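Local atomic coordinates of cytochrome C (Marichromatium purpuratum 984, PDB entry 5LO9), a protein that carries electrons through c-type hemes and, as a TsdBA thiosulfate dehydrogenase, probably oxidises thiosulfate to tetrathionate. Residues Ala265-Phe268 and Thr273-Arg276. Residues are numbered along the deposited sequence; the frame is centred on the assembly and turned at random.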
loop_
_atom_site.group_PDB
_atom_site.type_symbol
_atom_site.label_atom_id
_atom_site.label_comp_id
_atom_site.label_asym_id
_atom_site.label_seq_id
_atom_site.Cartn_x
_atom_site.Cartn_y
_atom_site.Cartn_z
ATOM N N ALA A 265 3.591 15.487 1.106
ATOM C CA ALA A 265 2.852 16.592 0.515
ATOM C C ALA A 265 3.787 17.620 -0.085
ATOM O O ALA A 265 3.458 18.237 -1.102
ATOM C CB ALA A 265 1.971 17.283 1.539
ATOM N N ARG A 266 4.957 17.817 0.503
ATOM C CA ARG A 266 5.841 18.809 -0.095
ATOM C C ARG A 266 6.620 18.246 -1.285
ATOM O O ARG A 266 6.867 18.976 -2.253
ATOM C CB ARG A 266 6.742 19.391 1.012
ATOM C CG ARG A 266 8.231 19.323 0.869
ATOM C CD ARG A 266 8.920 20.533 1.559
ATOM N NE ARG A 266 9.787 21.182 0.568
ATOM C CZ ARG A 266 9.789 22.478 0.269
ATOM N NH1 ARG A 266 8.960 23.297 0.912
ATOM N NH2 ARG A 266 10.622 22.950 -0.686
ATOM N N LEU A 267 6.935 16.954 -1.295
ATOM C CA LEU A 267 7.543 16.383 -2.482
ATOM C C LEU A 267 6.563 16.370 -3.643
ATOM O O LEU A 267 6.965 16.487 -4.802
ATOM C CB LEU A 267 7.996 14.976 -2.196
ATOM C CG LEU A 267 9.082 14.735 -1.160
ATOM C CD1 LEU A 267 9.427 13.234 -1.138
ATOM C CD2 LEU A 267 10.286 15.544 -1.499
ATOM N N PHE A 268 5.282 16.171 -3.345
ATOM C CA PHE A 268 4.259 16.189 -4.380
ATOM C C PHE A 268 4.172 17.562 -5.047
ATOM O O PHE A 268 4.015 17.668 -6.272
ATOM C CB PHE A 268 2.918 15.810 -3.750
ATOM C CG PHE A 268 1.907 15.269 -4.717
ATOM C CD1 PHE A 268 1.846 13.914 -4.974
ATOM C CD2 PHE A 268 1.004 16.113 -5.341
ATOM C CE1 PHE A 268 0.897 13.386 -5.848
ATOM C CE2 PHE A 268 0.054 15.602 -6.206
ATOM C CZ PHE A 268 0.005 14.219 -6.466
ATOM N N THR A 273 12.300 20.807 -6.968
ATOM C CA THR A 273 13.197 21.662 -6.207
ATOM C C THR A 273 13.618 21.107 -4.856
ATOM O O THR A 273 14.631 21.566 -4.310
ATOM C CB THR A 273 12.549 23.023 -5.961
ATOM O OG1 THR A 273 11.431 22.844 -5.085
ATOM C CG2 THR A 273 12.088 23.588 -7.247
ATOM N N ASP A 274 12.858 20.195 -4.277
ATOM C CA ASP A 274 13.228 19.645 -2.988
ATOM C C ASP A 274 14.510 18.811 -3.106
ATOM O O ASP A 274 14.636 17.979 -4.026
ATOM C CB ASP A 274 12.093 18.796 -2.432
ATOM C CG ASP A 274 12.347 18.366 -1.006
ATOM O OD1 ASP A 274 11.864 19.064 -0.083
ATOM O OD2 ASP A 274 13.034 17.334 -0.817
ATOM N N PRO A 275 15.463 18.973 -2.172
ATOM C CA PRO A 275 16.758 18.268 -2.301
ATOM C C PRO A 275 16.648 16.758 -2.360
ATOM O O PRO A 275 17.506 16.119 -2.973
ATOM C CB PRO A 275 17.524 18.714 -1.051
ATOM C CG PRO A 275 16.882 19.997 -0.664
ATOM C CD PRO A 275 15.439 19.838 -0.991
ATOM N N ARG A 276 15.607 16.167 -1.783
ATOM C CA ARG A 276 15.451 14.719 -1.854
ATOM C C ARG A 276 14.940 14.218 -3.207
ATOM O O ARG A 276 15.416 13.195 -3.695
ATOM C CB ARG A 276 14.525 14.252 -0.753
ATOM C CG ARG A 276 15.127 14.469 0.633
ATOM C CD ARG A 276 14.520 13.535 1.609
ATOM N NE ARG A 276 15.368 13.295 2.761
ATOM C CZ ARG A 276 15.359 14.052 3.851
ATOM N NH1 ARG A 276 14.548 15.131 3.944
ATOM N NH2 ARG A 276 16.177 13.719 4.846
#
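Arg-266 and Asp-274 illustrate how one carboxylate can join a helix to the loop that follows it, each oxygen taking a different task. Near the end of helix 256-269, the arginine chain bends at chi2 and chi3 and brings its NE, rather than a terminal nitrogen, to OD1 of Asp-274 at 3.0 Å. This salt-bridge hydrogen bond has an N-H...O angle of 154°. OD1 lies at the guanidinium edge, near its plane, and accepts through its anti lone pair, while the two flat groups are turned 47° apart. A chi1 of -172° sets the Asp-274 carboxylate opposite its own N, where OD2 can accept from the backbone N of Arg-276 at 3.0 Å, closing an Asx turn. Against this carboxylate lies one methyl of Leu-267, whose CD2 is 3.5 Å from Asp-274 CG; the leucine also packs on Val-352 of helix 351-363. Losing the carboxylate to an alanine here is likely to leave Arg-266 NE without its acid and the Arg-276 amide without its acceptor. The charge of a buried acid is thus probably balanced in part by a surface arginine, while its second oxygen probably helps to set the turn beside a helix whose Phe-268 touches heme c.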